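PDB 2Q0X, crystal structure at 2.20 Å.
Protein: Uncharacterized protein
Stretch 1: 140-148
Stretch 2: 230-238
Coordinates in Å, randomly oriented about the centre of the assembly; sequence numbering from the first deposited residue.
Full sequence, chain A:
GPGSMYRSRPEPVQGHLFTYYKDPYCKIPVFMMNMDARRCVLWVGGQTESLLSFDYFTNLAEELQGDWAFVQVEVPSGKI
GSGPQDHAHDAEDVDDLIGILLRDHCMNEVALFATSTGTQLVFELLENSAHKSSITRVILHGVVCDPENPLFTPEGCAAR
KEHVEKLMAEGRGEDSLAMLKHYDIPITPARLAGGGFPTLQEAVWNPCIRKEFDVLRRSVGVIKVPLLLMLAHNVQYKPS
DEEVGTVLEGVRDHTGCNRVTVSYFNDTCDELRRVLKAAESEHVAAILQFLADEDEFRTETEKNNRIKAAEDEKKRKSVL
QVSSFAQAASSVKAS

Stretch 1, residues 140-148: LHGVVCDPE
Stretch 2 (230-238) MLAHNVQYK

Residues 140-143 and 230-232 are neighbouring parallel strands of one sheet. Their axes approach to 4.8 Å and their directions differ by 12°. H141 pairs with M230, G142 with L231 and V143 with A232, at CA-CA distances of 4.5, 5.3 and 4.6 Å. All are extended, for example phi/psi -113/137 at H141, -151/150 at G142 and -134/163 at A232.

Four hydrogen bonds set this register: M230 N to L140 O (2.7 Å), G142 N to M230 O (2.9 Å), A232 N to G142 O (3.0 Å) and V144 N to A232 O (2.9 Å). CA-H...O contacts supplement them, such as H141 CA to M230 O and V143 CA to A232 O, both 3.2 Å.

H141, V143, M230 and A232 share one face. H141 is t (chi2 -78°), and its CD2 lies 3.7 Å from M230 CB. H141 NE2 is 4.1 Å from A232 CB. V143 is t, with CG2 4.4 Å from A232 CB. M230 is m, t, p.

G142 and L231 are paired on the other face. G142 has no side chain, so that spot is low; an ideal CB there would lie 4.7 Å from L231 CD2. L231 (m, t) bends its end nearer the first strand, and its CD2 meets V144 CG1 at 4.2 Å. V144 is m.

Past the strands, a type I turn from N234 to Y237 closes with Y237 N to N234 O (3.0 Å). Q236 N also bonds N234 OD1 (3.1 Å). Y237 (chi1 -179°, chi2 45°) points toward the first stretch. One face of the Y237 ring covers the C145-D146 peptide, with Y237 CE2 3.6 Å from C145 C. D146 CB packs 3.6 Å from CE1 of Y237, and V144 CG2 lies 4.4 Å from Y237 CE2. A water bridges the two stretches, donating to V144 O and accepting from N234 N, both at 2.8 Å. The contact buries 562 Å² in total.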

# COMPACT_ATOMS: atom_id res chain seq x y z
N LEU A 140 4.26 -8.58 -19.95
CA LEU A 140 2.92 -8.35 -19.46
C LEU A 140 2.23 -9.67 -19.16
O LEU A 140 2.24 -10.58 -19.98
CB LEU A 140 2.08 -7.54 -20.47
CG LEU A 140 2.67 -6.23 -21.01
CD1 LEU A 140 1.82 -5.68 -22.16
CD2 LEU A 140 2.86 -5.24 -19.94
N HIS A 141 1.62 -9.75 -17.99
CA HIS A 141 0.83 -10.91 -17.59
C HIS A 141 -0.61 -10.52 -17.49
O HIS A 141 -0.95 -9.45 -16.97
CB HIS A 141 1.32 -11.51 -16.26
CG HIS A 141 0.57 -12.75 -15.84
ND1 HIS A 141 -0.68 -12.71 -15.27
CD2 HIS A 141 0.90 -14.06 -15.95
CE1 HIS A 141 -1.09 -13.94 -15.02
NE2 HIS A 141 -0.15 -14.78 -15.43
N GLY A 142 -1.47 -11.40 -18.01
CA GLY A 142 -2.89 -11.27 -17.80
C GLY A 142 -3.65 -12.57 -17.81
O GLY A 142 -3.26 -13.55 -18.48
N VAL A 143 -4.74 -12.58 -17.06
CA VAL A 143 -5.73 -13.64 -17.10
C VAL A 143 -6.82 -13.20 -18.06
O VAL A 143 -7.33 -12.09 -17.96
CB VAL A 143 -6.36 -13.89 -15.73
CG1 VAL A 143 -7.43 -15.02 -15.83
CG2 VAL A 143 -5.26 -14.18 -14.68
N VAL A 144 -7.18 -14.07 -18.98
CA VAL A 144 -8.18 -13.74 -19.99
C VAL A 144 -9.40 -14.66 -19.84
O VAL A 144 -9.28 -15.77 -19.31
CB VAL A 144 -7.60 -13.87 -21.41
CG1 VAL A 144 -6.51 -12.85 -21.60
CG2 VAL A 144 -7.07 -15.29 -21.66
N CYS A 145 -10.55 -14.18 -20.30
CA CYS A 145 -11.77 -14.97 -20.36
C CYS A 145 -12.38 -14.91 -21.78
O CYS A 145 -11.89 -14.20 -22.65
CB CYS A 145 -12.76 -14.46 -19.33
SG CYS A 145 -13.31 -12.77 -19.62
N ASP A 146 -13.46 -15.65 -22.00
CA ASP A 146 -14.21 -15.57 -23.25
C ASP A 146 -14.73 -14.14 -23.45
O ASP A 146 -15.37 -13.61 -22.57
CB ASP A 146 -15.39 -16.56 -23.22
CG ASP A 146 -16.04 -16.76 -24.59
OD1 ASP A 146 -16.07 -15.83 -25.43
OD2 ASP A 146 -16.54 -17.87 -24.84
N PRO A 147 -14.42 -13.51 -24.61
CA PRO A 147 -14.92 -12.16 -24.91
C PRO A 147 -16.44 -12.01 -24.87
O PRO A 147 -16.93 -10.89 -24.65
CB PRO A 147 -14.41 -11.91 -26.33
CG PRO A 147 -13.25 -12.80 -26.49
CD PRO A 147 -13.56 -14.03 -25.69
N GLU A 148 -17.16 -13.11 -25.07
CA GLU A 148 -18.62 -13.11 -25.02
C GLU A 148 -19.17 -13.20 -23.60
O GLU A 148 -20.38 -13.24 -23.41
CB GLU A 148 -19.18 -14.24 -25.90
CG GLU A 148 -18.77 -14.13 -27.37
CD GLU A 148 -18.99 -12.74 -27.97
OE1 GLU A 148 -20.09 -12.17 -27.75
OE2 GLU A 148 -18.07 -12.21 -28.66
N MET A 230 2.32 -12.99 -21.25
CA MET A 230 2.10 -14.16 -20.41
C MET A 230 0.62 -14.27 -20.15
O MET A 230 0.05 -13.47 -19.43
CB MET A 230 2.87 -14.03 -19.11
CG MET A 230 4.36 -13.81 -19.30
SD MET A 230 5.18 -13.49 -17.73
CE MET A 230 5.18 -15.15 -17.02
N LEU A 231 -0.00 -15.27 -20.76
CA LEU A 231 -1.44 -15.45 -20.70
C LEU A 231 -1.83 -16.67 -19.85
O LEU A 231 -1.20 -17.73 -19.93
CB LEU A 231 -1.99 -15.59 -22.13
CG LEU A 231 -1.69 -14.40 -23.04
CD1 LEU A 231 -2.09 -14.66 -24.46
CD2 LEU A 231 -2.38 -13.14 -22.47
N ALA A 232 -2.84 -16.47 -19.01
CA ALA A 232 -3.45 -17.51 -18.20
C ALA A 232 -4.97 -17.39 -18.32
O ALA A 232 -5.48 -16.36 -18.74
CB ALA A 232 -3.03 -17.36 -16.75
N HIS A 233 -5.68 -18.45 -17.94
CA HIS A 233 -7.14 -18.43 -17.89
C HIS A 233 -7.63 -19.50 -16.93
O HIS A 233 -6.91 -20.47 -16.70
CB HIS A 233 -7.72 -18.67 -19.28
CG HIS A 233 -7.30 -19.97 -19.91
ND1 HIS A 233 -7.98 -21.16 -19.70
CD2 HIS A 233 -6.28 -20.26 -20.75
CE1 HIS A 233 -7.38 -22.13 -20.37
NE2 HIS A 233 -6.36 -21.61 -21.03
N ASN A 234 -8.82 -19.33 -16.36
CA ASN A 234 -9.47 -20.38 -15.57
C ASN A 234 -9.66 -21.63 -16.42
O ASN A 234 -9.90 -21.53 -17.63
CB ASN A 234 -10.82 -19.92 -15.01
CG ASN A 234 -11.52 -20.99 -14.17
OD1 ASN A 234 -12.47 -21.62 -14.62
ND2 ASN A 234 -11.03 -21.21 -12.95
N VAL A 235 -9.58 -22.79 -15.79
CA VAL A 235 -9.66 -24.09 -16.46
C VAL A 235 -10.95 -24.30 -17.28
O VAL A 235 -10.97 -25.11 -18.21
CB VAL A 235 -9.49 -25.26 -15.42
CG1 VAL A 235 -10.58 -25.22 -14.35
CG2 VAL A 235 -9.44 -26.62 -16.12
N GLN A 236 -12.02 -23.58 -16.93
CA GLN A 236 -13.32 -23.72 -17.59
C GLN A 236 -13.32 -23.06 -18.96
O GLN A 236 -14.15 -23.38 -19.81
CB GLN A 236 -14.43 -23.10 -16.73
N TYR A 237 -12.40 -22.13 -19.18
CA TYR A 237 -12.28 -21.47 -20.47
C TYR A 237 -11.30 -22.24 -21.37
O TYR A 237 -10.15 -22.46 -21.01
CB TYR A 237 -11.86 -20.01 -20.29
CG TYR A 237 -11.73 -19.26 -21.59
CD1 TYR A 237 -12.70 -19.38 -22.59
CD2 TYR A 237 -10.64 -18.42 -21.82
CE1 TYR A 237 -12.58 -18.69 -23.78
CE2 TYR A 237 -10.52 -17.73 -23.01
CZ TYR A 237 -11.48 -17.88 -23.98
OH TYR A 237 -11.36 -17.20 -25.14
N LYS A 238 -11.79 -22.68 -22.52
CA LYS A 238 -11.02 -23.51 -23.43
C LYS A 238 -10.90 -22.79 -24.78
O LYS A 238 -11.71 -23.01 -25.68
CB LYS A 238 -11.72 -24.86 -23.62
CG LYS A 238 -11.88 -25.68 -22.33
O HOH W 1 -10.47 -17.18 -17.17